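PDB 6KXD: ketosynthase from Streptomyces sp. MSC090213JE08, which forms part of the ishigamide ketosynthase/chain length factor assembly of a highly reducing type II polyketide synthase, which probably extends acyl chains carried on acyl carrier protein. Local coordinates for residues Gly97-Ala102 against Arg106-Asp111; Ala40-Gly45 against Arg318-Glu323; Thr81-Arg86 against Tyr143-Arg148; Ala49-Ala54 against Pro60-Cys65. All coordinates share one frame; numbering follows the deposited sequence.

Contact 1: Gly97-Ala102 against Arg106-Asp111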
loop_
_atom_site.group_PDB
_atom_site.type_symbol
_atom_site.label_atom_id
_atom_site.label_comp_id
_atom_site.label_asym_id
_atom_site.label_seq_id
_atom_site.Cartn_x
_atom_site.Cartn_y
_atom_site.Cartn_z
ATOM N N GLY B 97 -3.430 13.576 18.338
ATOM C CA GLY B 97 -4.164 12.962 19.470
ATOM C C GLY B 97 -3.410 11.770 20.019
ATOM O O GLY B 97 -3.444 11.483 21.213
ATOM N N LEU B 98 -2.717 11.040 19.137
ATOM C CA LEU B 98 -2.031 9.863 19.538
ATOM C C LEU B 98 -0.726 10.207 20.253
ATOM O O LEU B 98 -0.464 9.657 21.282
ATOM C CB LEU B 98 -1.753 8.976 18.338
ATOM C CG LEU B 98 -1.207 7.606 18.690
ATOM C CD1 LEU B 98 -2.283 6.821 19.425
ATOM C CD2 LEU B 98 -0.738 6.899 17.433
ATOM N N LEU B 99 0.071 11.105 19.672
ATOM C CA LEU B 99 1.434 11.323 20.143
ATOM C C LEU B 99 1.545 12.453 21.177
ATOM O O LEU B 99 2.547 12.508 21.882
ATOM C CB LEU B 99 2.322 11.634 18.948
ATOM C CG LEU B 99 2.347 10.545 17.892
ATOM C CD1 LEU B 99 3.266 10.977 16.780
ATOM C CD2 LEU B 99 2.770 9.208 18.501
ATOM N N LEU B 100 0.598 13.366 21.165
ATOM C CA LEU B 100 0.606 14.480 22.050
ATOM C C LEU B 100 -0.514 14.295 23.067
ATOM O O LEU B 100 -1.493 13.602 22.810
ATOM C CB LEU B 100 0.367 15.755 21.268
ATOM C CG LEU B 100 1.324 16.007 20.101
ATOM C CD1 LEU B 100 0.922 17.282 19.384
ATOM C CD2 LEU B 100 2.775 16.006 20.519
ATOM N N ASP B 101 -0.379 14.976 24.202
ATOM C CA ASP B 101 -1.486 15.039 25.144
ATOM C C ASP B 101 -2.376 16.208 24.737
ATOM O O ASP B 101 -2.183 16.889 23.690
ATOM C CB ASP B 101 -0.992 15.072 26.597
ATOM C CG ASP B 101 -0.343 16.376 27.006
ATOM O OD1 ASP B 101 -0.488 17.378 26.263
ATOM O OD2 ASP B 101 0.362 16.365 28.024
ATOM N N ALA B 102 -3.383 16.495 25.571
ATOM C CA ALA B 102 -4.358 17.515 25.271
ATOM C C ALA B 102 -3.711 18.908 25.234
ATOM O O ALA B 102 -4.189 19.751 24.533
ATOM C CB ALA B 102 -5.522 17.434 26.247
ATOM N N ARG B 106 4.397 16.112 24.529
ATOM C CA ARG B 106 4.745 14.903 23.856
ATOM C C ARG B 106 4.449 13.747 24.812
ATOM O O ARG B 106 5.158 13.576 25.800
ATOM C CB ARG B 106 6.218 14.979 23.450
ATOM C CG ARG B 106 6.654 14.073 22.310
ATOM C CD ARG B 106 7.568 14.861 21.368
ATOM N NE ARG B 106 7.159 14.631 19.987
ATOM C CZ ARG B 106 6.489 15.490 19.212
ATOM N NH1 ARG B 106 6.577 16.800 19.421
ATOM N NH2 ARG B 106 5.752 15.020 18.206
ATOM N N ALA B 107 3.426 12.942 24.481
ATOM C CA ALA B 107 2.996 11.840 25.319
ATOM C C ALA B 107 3.728 10.555 24.932
ATOM O O ALA B 107 3.877 9.655 25.759
ATOM C CB ALA B 107 1.512 11.652 25.248
ATOM N N VAL B 108 4.156 10.449 23.667
ATOM C CA VAL B 108 4.757 9.244 23.192
ATOM C C VAL B 108 6.153 9.586 22.686
ATOM O O VAL B 108 6.302 10.454 21.873
ATOM C CB VAL B 108 3.903 8.622 22.063
ATOM C CG1 VAL B 108 4.649 7.503 21.373
ATOM C CG2 VAL B 108 2.551 8.186 22.575
ATOM N N ALA B 109 7.143 8.867 23.186
ATOM C CA ALA B 109 8.508 9.029 22.751
ATOM C C ALA B 109 8.627 8.274 21.435
ATOM O O ALA B 109 8.400 7.080 21.394
ATOM C CB ALA B 109 9.468 8.483 23.773
ATOM N N THR B 110 8.924 8.999 20.376
ATOM C CA THR B 110 9.137 8.350 19.087
ATOM C C THR B 110 10.603 8.502 18.705
ATOM O O THR B 110 11.308 9.370 19.195
ATOM C CB THR B 110 8.204 8.936 18.027
ATOM O OG1 THR B 110 8.501 10.323 17.964
ATOM C CG2 THR B 110 6.726 8.753 18.313
ATOM N N ASP B 111 11.064 7.604 17.848
ATOM C CA ASP B 111 12.395 7.712 17.291
ATOM C C ASP B 111 12.387 7.135 15.880
ATOM O O ASP B 111 11.341 6.805 15.333
ATOM C CB ASP B 111 13.388 7.023 18.226
ATOM C CG ASP B 111 13.098 5.561 18.526
ATOM O OD1 ASP B 111 12.432 4.866 17.709
ATOM O OD2 ASP B 111 13.550 5.103 19.597
#
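Leu99 makes both hydrogen bonds between Gly97-Ala102 and Arg106-Asp111, through its carbonyl oxygen, and much of the apolar contact, through one methyl. Two donors from the returning chain share Leu99 O: Ala107 N at 2.8 Å and Val108 N at 3.2 Å from it. Both bonds are bent, with N-H...O angles of 147° and 145°, and they reach the oxygen from the same face of its carbonyl plane, so the helix carbonyl is held by a forked pair rather than a single straight bond. On the tight side, Leu99 CD2 lies 3.8 Å from Val108 CB and 4.0 Å from Thr110 CG2, the leucine and valine side chains running across each other at an angle. Val108 places CG1 anti to its backbone N (chi1 169°), against that leucine methyl; CG2, beside the N, instead rests 3.6 Å from Leu98 O. Leu98, Leu99 and Val108 are all buried, with Leu201 and Leu237 of the neighbouring strands packed against them. The other side is looser. Leu100 CD2 sits over one face of the Arg106 guanidinium, 3.7 Å above its plane and displaced toward the rim; Arg106 itself is exposed. Ala107 CB makes a thin contact 4.0 Å from Asp101 N, while the Asp101 carboxylate turns to Asp103 N and Asn105 ND2 within the intervening loop. The end of helix 86-99 and the loop before strand 114-119, in the N-terminal ketoacyl-synthase domain, are thus joined by a chain reversal with one isolated backbone bridge, Leu100 to Arg106, and a carbonyl shared by two donors.

Contact 2: Ala40-Gly45 against Arg318-Glu323. With ACT (acetate ion), chain E.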
loop_
_atom_site.group_PDB
_atom_site.type_symbol
_atom_site.label_atom_id
_atom_site.label_comp_id
_atom_site.label_asym_id
_atom_site.label_seq_id
_atom_site.Cartn_x
_atom_site.Cartn_y
_atom_site.Cartn_z
ATOM N N ALA B 40 -16.858 8.784 24.065
ATOM C CA ALA B 40 -18.182 9.262 24.483
ATOM C C ALA B 40 -19.260 8.741 23.526
ATOM O O ALA B 40 -20.284 8.195 23.964
ATOM C CB ALA B 40 -18.186 10.763 24.593
ATOM N N GLY B 41 -19.018 8.845 22.219
ATOM C CA GLY B 41 -20.022 8.468 21.208
ATOM C C GLY B 41 -20.296 6.970 21.211
ATOM O O GLY B 41 -21.450 6.515 21.063
ATOM N N VAL B 42 -19.219 6.194 21.367
ATOM C CA VAL B 42 -19.318 4.754 21.339
ATOM C C VAL B 42 -20.083 4.264 22.576
ATOM O O VAL B 42 -20.931 3.358 22.511
ATOM C CB VAL B 42 -17.932 4.092 21.254
ATOM C CG1 VAL B 42 -17.998 2.633 21.687
ATOM C CG2 VAL B 42 -17.373 4.227 19.845
ATOM N N ARG B 43 -19.743 4.828 23.723
ATOM C CA ARG B 43 -20.316 4.368 24.970
ATOM C C ARG B 43 -21.787 4.755 25.001
ATOM O O ARG B 43 -22.590 4.037 25.562
ATOM C CB ARG B 43 -19.548 4.991 26.126
ATOM C CG ARG B 43 -18.255 4.259 26.452
ATOM C CD ARG B 43 -17.411 5.240 27.208
ATOM N NE ARG B 43 -16.081 4.742 27.430
ATOM C CZ ARG B 43 -15.107 5.498 27.852
ATOM N NH1 ARG B 43 -15.392 6.687 28.357
ATOM N NH2 ARG B 43 -13.866 5.051 27.763
ATOM N N ALA B 44 -22.102 5.903 24.396
ATOM C CA ALA B 44 -23.466 6.416 24.370
ATOM C C ALA B 44 -24.294 5.721 23.288
ATOM O O ALA B 44 -25.520 5.918 23.271
ATOM C CB ALA B 44 -23.437 7.902 24.131
ATOM N N GLY B 45 -23.634 5.006 22.361
ATOM C CA GLY B 45 -24.232 4.545 21.126
ATOM C C GLY B 45 -24.930 5.681 20.419
ATOM O O GLY B 45 -26.075 5.537 19.961
ATOM N N ARG B 318 -22.318 -5.843 23.406
ATOM C CA ARG B 318 -21.393 -5.201 24.294
ATOM C C ARG B 318 -20.990 -3.825 23.745
ATOM O O ARG B 318 -20.713 -2.924 24.488
ATOM C CB ARG B 318 -20.161 -6.093 24.464
ATOM C CG ARG B 318 -19.368 -5.783 25.720
ATOM C CD ARG B 318 -19.962 -6.479 26.919
ATOM N NE ARG B 318 -19.714 -7.895 26.803
ATOM C CZ ARG B 318 -20.309 -8.828 27.529
ATOM N NH1 ARG B 318 -21.074 -8.487 28.553
ATOM N NH2 ARG B 318 -20.131 -10.103 27.225
ATOM N N VAL B 319 -20.924 -3.696 22.426
ATOM C CA VAL B 319 -20.475 -2.487 21.789
ATOM C C VAL B 319 -21.574 -2.081 20.831
ATOM O O VAL B 319 -22.041 -2.933 20.093
ATOM C CB VAL B 319 -19.169 -2.732 21.015
ATOM C CG1 VAL B 319 -18.691 -1.494 20.276
ATOM C CG2 VAL B 319 -18.093 -3.276 21.927
ATOM N N PRO B 320 -21.963 -0.790 20.752
ATOM C CA PRO B 320 -22.950 -0.361 19.754
ATOM C C PRO B 320 -22.532 -0.644 18.308
ATOM O O PRO B 320 -21.336 -0.722 18.009
ATOM C CB PRO B 320 -23.077 1.139 20.040
ATOM C CG PRO B 320 -22.713 1.257 21.512
ATOM C CD PRO B 320 -21.560 0.286 21.673
ATOM N N SER B 321 -23.520 -0.804 17.428
ATOM C CA SER B 321 -23.277 -1.088 16.012
ATOM C C SER B 321 -22.381 0.017 15.446
ATOM O O SER B 321 -22.566 1.157 15.778
ATOM C CB SER B 321 -24.519 -1.189 15.182
ATOM O OG SER B 321 -24.161 -1.476 13.828
ATOM N N MET B 322 -21.433 -0.381 14.601
ATOM C CA MET B 322 -20.624 0.536 13.796
ATOM C C MET B 322 -21.509 1.268 12.787
ATOM O O MET B 322 -21.118 2.312 12.312
ATOM C CB MET B 322 -19.526 -0.200 13.026
ATOM C CG MET B 322 -18.440 -0.748 13.914
ATOM S SD MET B 322 -17.598 0.574 14.819
ATOM C CE MET B 322 -18.333 0.424 16.441
ATOM N N GLU B 323 -22.717 0.758 12.503
ATOM C CA GLU B 323 -23.697 1.472 11.625
ATOM C C GLU B 323 -23.965 2.905 12.096
ATOM O O GLU B 323 -24.289 3.729 11.309
ATOM C CB GLU B 323 -25.051 0.756 11.587
ATOM C CG GLU B 323 -25.130 -0.302 10.521
ATOM C CD GLU B 323 -26.365 -1.177 10.631
ATOM O OE1 GLU B 323 -26.440 -2.169 9.876
ATOM O OE2 GLU B 323 -27.234 -0.872 11.481
HETATM C C ACT E . -21.803 -11.725 30.598
HETATM O O ACT E . -22.922 -11.793 31.142
HETATM O OXT ACT E . -21.731 -11.771 29.352
HETATM C CH3 ACT E . -20.550 -11.653 31.414
#
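The ring of Pro320 sets its CG against the last turn of helix 35-44, meeting mainly backbone, with CD also near Val42 CG1. Pro320 CG lies 3.6 Å from Gly45 CA, which is the evidence for a close fit; the 2.9 Å between Pro320 CG and Val42 O is too short to be taken at face value. Beside it the valines meet only through methyls: Val42 CG1 stands 4.4 Å from Val319 CG1, with Ala339 of helix 332-344 touching both side chains. Gly45 has positive phi (50°) and two bonds back into the last turn, one of them from its N to Val42 O, which is a Schellman motif closing the helix. A side-chain carbon at this position would come close to Pro320 CG, consistent with a glycine here. On the N-terminal side of Val319, Arg318 takes no part in the helix contact: CG is anti to its backbone N (chi1 -159°), and two further bends carry the guanidinium to an acetate and a phosphate, both probably from the crystallisation liquor. Acetate OXT lies in plane at the guanidinium edge, 3.1 Å from Arg318 NH2, with a weaker bond from NH1; NH2 also forms a salt bridge to the phosphate. Replacing this arginine by a leucine would probably lose the bond from NE to Trp288 O and the cation-pi contact with Trp288, besides the anion contacts. Beyond the proline, Glu323 N donates to Ser321 OG at 3.0 Å, forming an ST turn.

Contact 3: Thr81-Arg86 against Tyr143-Arg148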
loop_
_atom_site.group_PDB
_atom_site.type_symbol
_atom_site.label_atom_id
_atom_site.label_comp_id
_atom_site.label_asym_id
_atom_site.label_seq_id
_atom_site.Cartn_x
_atom_site.Cartn_y
_atom_site.Cartn_z
ATOM N N THR B 81 -1.634 24.064 4.425
ATOM C CA THR B 81 -2.958 23.489 4.729
ATOM C C THR B 81 -4.011 23.935 3.728
ATOM O O THR B 81 -5.083 23.310 3.639
ATOM C CB THR B 81 -3.421 23.819 6.143
ATOM O OG1 THR B 81 -3.261 25.231 6.264
ATOM C CG2 THR B 81 -2.668 23.072 7.215
ATOM N N ALA B 82 -3.721 24.973 2.952
ATOM C CA ALA B 82 -4.747 25.539 2.032
ATOM C C ALA B 82 -5.207 24.499 0.990
ATOM O O ALA B 82 -6.359 24.512 0.606
ATOM C CB ALA B 82 -4.199 26.781 1.362
ATOM N N LYS B 83 -4.271 23.695 0.491
ATOM C CA LYS B 83 -4.508 22.717 -0.567
ATOM C C LYS B 83 -4.526 21.291 -0.001
ATOM O O LYS B 83 -4.601 20.306 -0.757
ATOM C CB LYS B 83 -3.390 22.828 -1.596
ATOM C CG LYS B 83 -3.259 24.180 -2.286
ATOM C CD LYS B 83 -4.595 24.795 -2.506
ATOM C CE LYS B 83 -4.694 25.713 -3.711
ATOM N NZ LYS B 83 -6.125 25.851 -4.083
ATOM N N MET B 84 -4.425 21.169 1.321
ATOM C CA MET B 84 -4.316 19.872 1.969
ATOM C C MET B 84 -5.616 19.094 1.800
ATOM O O MET B 84 -6.712 19.594 2.044
ATOM C CB MET B 84 -4.032 20.007 3.462
ATOM C CG MET B 84 -3.991 18.669 4.173
ATOM S SD MET B 84 -3.529 18.822 5.883
ATOM C CE MET B 84 -1.855 19.440 5.731
ATOM N N ASP B 85 -5.467 17.821 1.445
ATOM C CA ASP B 85 -6.630 16.963 1.328
ATOM C C ASP B 85 -7.135 16.598 2.725
ATOM O O ASP B 85 -6.389 16.473 3.714
ATOM C CB ASP B 85 -6.308 15.710 0.524
ATOM C CG ASP B 85 -5.203 14.909 1.180
ATOM O OD1 ASP B 85 -4.107 15.460 1.384
ATOM O OD2 ASP B 85 -5.467 13.734 1.534
ATOM N N ARG B 86 -8.429 16.347 2.799
ATOM C CA ARG B 86 -9.073 16.077 4.024
ATOM C C ARG B 86 -8.510 14.777 4.624
ATOM O O ARG B 86 -8.368 14.700 5.814
ATOM C CB ARG B 86 -10.568 16.043 3.775
ATOM C CG ARG B 86 -11.410 15.874 5.018
ATOM C CD ARG B 86 -12.843 16.014 4.569
ATOM N NE ARG B 86 -13.760 15.911 5.664
ATOM C CZ ARG B 86 -14.094 16.909 6.466
ATOM N NH1 ARG B 86 -13.589 18.115 6.258
ATOM N NH2 ARG B 86 -14.913 16.690 7.480
ATOM N N TYR B 143 -2.958 21.494 -17.020
ATOM C CA TYR B 143 -3.276 22.760 -16.348
ATOM C C TYR B 143 -4.163 22.463 -15.134
ATOM O O TYR B 143 -5.359 22.725 -15.076
ATOM C CB TYR B 143 -3.854 23.777 -17.336
ATOM C CG TYR B 143 -2.818 24.348 -18.292
ATOM C CD1 TYR B 143 -1.573 23.735 -18.460
ATOM C CD2 TYR B 143 -3.090 25.471 -19.076
ATOM C CE1 TYR B 143 -0.609 24.236 -19.329
ATOM C CE2 TYR B 143 -2.140 25.979 -19.969
ATOM C CZ TYR B 143 -0.899 25.362 -20.092
ATOM O OH TYR B 143 0.071 25.814 -20.948
ATOM N N VAL B 144 -3.482 21.948 -14.113
ATOM C CA VAL B 144 -4.087 21.532 -12.877
ATOM C C VAL B 144 -3.620 22.479 -11.766
ATOM O O VAL B 144 -2.607 23.213 -11.940
ATOM C CB VAL B 144 -3.674 20.079 -12.570
ATOM C CG1 VAL B 144 -4.082 19.133 -13.682
ATOM C CG2 VAL B 144 -2.182 19.960 -12.315
ATOM N N ASP B 145 -4.344 22.440 -10.638
ATOM C CA ASP B 145 -3.880 23.025 -9.353
ATOM C C ASP B 145 -2.612 22.283 -8.913
ATOM O O ASP B 145 -2.661 21.222 -8.292
ATOM C CB ASP B 145 -5.019 23.017 -8.336
ATOM C CG ASP B 145 -4.679 23.687 -7.018
ATOM O OD1 ASP B 145 -3.485 23.911 -6.779
ATOM O OD2 ASP B 145 -5.615 23.939 -6.250
ATOM N N ALA B 146 -1.456 22.856 -9.231
ATOM C CA ALA B 146 -0.168 22.214 -9.019
ATOM C C ALA B 146 0.129 22.068 -7.519
ATOM O O ALA B 146 0.859 21.168 -7.149
ATOM C CB ALA B 146 0.926 22.963 -9.729
ATOM N N GLY B 147 -0.442 22.953 -6.703
ATOM C CA GLY B 147 -0.264 22.941 -5.252
ATOM C C GLY B 147 -0.963 21.734 -4.636
ATOM O O GLY B 147 -0.608 21.307 -3.574
ATOM N N ARG B 148 -1.959 21.180 -5.340
ATOM C CA ARG B 148 -2.720 19.991 -4.831
ATOM C C ARG B 148 -1.940 18.704 -5.100
ATOM O O ARG B 148 -2.232 17.683 -4.459
ATOM C CB ARG B 148 -4.120 19.884 -5.445
ATOM C CG ARG B 148 -5.104 20.989 -5.079
ATOM C CD ARG B 148 -5.872 20.858 -3.787
ATOM N NE ARG B 148 -6.811 19.744 -3.743
ATOM C CZ ARG B 148 -8.016 19.725 -4.312
ATOM N NH1 ARG B 148 -8.385 20.696 -5.127
ATOM N NH2 ARG B 148 -8.847 18.721 -4.075
HETATM O O HOH W 1 -5.805 18.228 -1.908
#
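A surface salt bridge between Lys83 and Asp145 ties together two loops, one leading into helix 86-99, where Asp85 is the N-cap, and the other into helix 149-152. Lys83 NZ lies 2.9 Å from Asp145 OD2, on the syn side and 18° out of the carboxylate plane. Asp145 puts its CG anti to the backbone N (chi1 -176°), which directs the carboxylate at the lysine, while its OD1 takes a weak bond from Gly147 N. The lysine stem adds contact of its own, with CB 3.7 Å from Gly147 O. Arg148 CD packs 3.3 Å from Lys83 O, and one water bridges the same two residues, donating to Lys83 O and accepting from Arg148 NE at 2.6 Å, at the edge of the guanidinium and in its plane. Arg148 has its own salt bridge, from NH2 to Asp130. With an alanine at Asp145, the Lys83 ammonium would probably lose its mate and Gly147 N its weak acceptor. Lys83 NZ and Arg148 NH1 stand 5.7 Å apart, so the separate acids Asp145 and Asp130 probably offset two neighbouring positive charges, and the join relies on charge and water more than on apolar burial.

Contact 4: Ala49-Ala54 against Pro60-Cys65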
loop_
_atom_site.group_PDB
_atom_site.type_symbol
_atom_site.label_atom_id
_atom_site.label_comp_id
_atom_site.label_asym_id
_atom_site.label_seq_id
_atom_site.Cartn_x
_atom_site.Cartn_y
_atom_site.Cartn_z
ATOM N N ALA B 49 -25.290 10.950 11.983
ATOM C CA ALA B 49 -25.752 11.370 10.702
ATOM C C ALA B 49 -26.191 12.834 10.819
ATOM O O ALA B 49 -26.801 13.216 11.785
ATOM C CB ALA B 49 -26.870 10.475 10.214
ATOM N N VAL B 50 -25.755 13.646 9.863
ATOM C CA VAL B 50 -26.200 15.021 9.709
ATOM C C VAL B 50 -26.498 15.202 8.231
ATOM O O VAL B 50 -26.146 14.343 7.410
ATOM C CB VAL B 50 -25.153 16.051 10.185
ATOM C CG1 VAL B 50 -24.861 15.917 11.675
ATOM C CG2 VAL B 50 -23.870 15.968 9.349
ATOM N N LYS B 51 -27.160 16.317 7.933
ATOM C CA LYS B 51 -27.421 16.767 6.607
ATOM C C LYS B 51 -26.119 17.321 6.054
ATOM O O LYS B 51 -25.407 18.038 6.752
ATOM C CB LYS B 51 -28.534 17.818 6.635
ATOM C CG LYS B 51 -29.909 17.229 6.913
ATOM C CD LYS B 51 -30.381 16.294 5.825
ATOM C CE LYS B 51 -31.788 15.781 6.035
ATOM N NZ LYS B 51 -31.878 14.330 5.762
ATOM N N ALA B 52 -25.818 16.963 4.812
ATOM C CA ALA B 52 -24.498 17.222 4.255
ATOM C C ALA B 52 -24.376 18.722 3.995
ATOM O O ALA B 52 -25.368 19.373 3.678
ATOM C CB ALA B 52 -24.292 16.430 2.999
ATOM N N ASP B 53 -23.164 19.252 4.163
ATOM C CA ASP B 53 -22.917 20.668 3.927
ATOM C C ASP B 53 -23.193 20.978 2.452
ATOM O O ASP B 53 -22.835 20.194 1.581
ATOM C CB ASP B 53 -21.495 21.055 4.329
ATOM C CG ASP B 53 -21.358 22.545 4.576
ATOM O OD1 ASP B 53 -21.907 23.019 5.591
ATOM O OD2 ASP B 53 -20.744 23.224 3.730
ATOM N N ALA B 54 -23.826 22.128 2.182
ATOM C CA ALA B 54 -24.147 22.590 0.806
ATOM C C ALA B 54 -22.890 22.684 -0.075
ATOM O O ALA B 54 -22.956 22.457 -1.300
ATOM C CB ALA B 54 -24.846 23.927 0.882
ATOM N N PRO B 60 -25.364 11.798 -3.687
ATOM C CA PRO B 60 -26.371 10.768 -3.920
ATOM C C PRO B 60 -27.347 10.645 -2.746
ATOM O O PRO B 60 -28.391 10.054 -2.889
ATOM C CB PRO B 60 -25.597 9.449 -4.083
ATOM C CG PRO B 60 -24.131 9.782 -3.855
ATOM C CD PRO B 60 -24.016 11.252 -3.514
ATOM N N SER B 61 -26.934 11.145 -1.582
ATOM C CA SER B 61 -27.713 11.184 -0.396
ATOM C C SER B 61 -27.339 12.441 0.379
ATOM O O SER B 61 -26.171 12.869 0.373
ATOM C CB SER B 61 -27.488 9.962 0.442
ATOM O OG SER B 61 -28.158 10.107 1.681
ATOM N N SER B 62 -28.320 12.985 1.098
ATOM C CA SER B 62 -28.138 14.229 1.824
ATOM C C SER B 62 -27.562 13.933 3.205
ATOM O O SER B 62 -27.017 14.820 3.840
ATOM C CB SER B 62 -29.442 14.982 1.936
ATOM O OG SER B 62 -30.447 14.148 2.506
ATOM N N ASP B 63 -27.755 12.695 3.669
ATOM C CA ASP B 63 -27.380 12.305 4.995
ATOM C C ASP B 63 -25.926 11.804 4.960
ATOM O O ASP B 63 -25.573 10.980 4.111
ATOM C CB ASP B 63 -28.356 11.260 5.520
ATOM C CG ASP B 63 -29.709 11.861 5.885
ATOM O OD1 ASP B 63 -29.752 13.081 6.131
ATOM O OD2 ASP B 63 -30.683 11.099 5.972
ATOM N N VAL B 64 -25.105 12.331 5.876
ATOM C CA VAL B 64 -23.680 11.991 5.950
ATOM C C VAL B 64 -23.233 11.976 7.414
ATOM O O VAL B 64 -23.733 12.710 8.278
ATOM C CB VAL B 64 -22.795 12.938 5.115
ATOM C CG1 VAL B 64 -23.121 12.894 3.630
ATOM C CG2 VAL B 64 -22.818 14.364 5.625
ATOM N N CYS B 65 -22.210 11.157 7.674
ATOM C CA CYS B 65 -21.589 11.106 8.946
ATOM C C CYS B 65 -20.191 11.708 8.821
ATOM O O CYS B 65 -19.179 10.991 8.763
ATOM C CB CYS B 65 -21.539 9.688 9.498
ATOM S SG CYS B 65 -23.175 8.919 9.615
#
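The peptide groups of Val50 and Val64 are joined by reciprocal hydrogen bonds, and their side chains lie on one face of the small sheet, with those of Lys51 and Asp63 on the other. This is a beta hairpin of strands 50-51 and 63-65, with Val50-Val64 an antiparallel hydrogen-bonded pair and Lys51-Asp63 a non-hydrogen-bonded one. Val50 N to Val64 O and Val64 N to Val50 O both measure 2.7 Å; the second is nearly straight along the carbonyl, whereas in the first the donor is tilted 22° from the carbonyl plane. Ala52 N adds a third bond, to Ser62 O. Lys51 and Asp63 run side by side in the same direction, and a bent lysine chain brings NZ to Asp63 OD1 as a salt bridge whose very short length, 2.5 Å, is doubtful. On the valine face Val64 is buried: chi1 of -62° puts CG1 beside the N and leaves CG2 between N and carbonyl carbon, where Val64 CG2 packs 3.7 Å from Ala52 CB. The looser pair is Val50 CG2 with Val64 CG2, 4.2 Å apart. Strand 63-65 continues the sheet toward strand 229-240 through Cys65 and Leu229. At that end Cys65 SG rests 3.7 Å from Ala49 CA.

Overall arrangement
None of the four contacts is fully buried. Contacts 1, 2 and 4 each pair buried residues with more exposed ones, while contact 3, whose centre is about 24 Å from that of the chain, is a surface contact without a buried touching residue. Helix 86-99 connects two of them, with contact 3 at its start and contact 1 at its end. Contacts 2 and 4 adjoin in sequence as helix 35-44 leads to strand 50-51. Contact 2 spans the longest separation, 272 residues between its segments, by van der Waals packing without a cross-segment hydrogen bond. Contacts 1 and 4 combine backbone bonds with apolar packing, contact 4 adding a salt bridge; charge and water dominate contact 3.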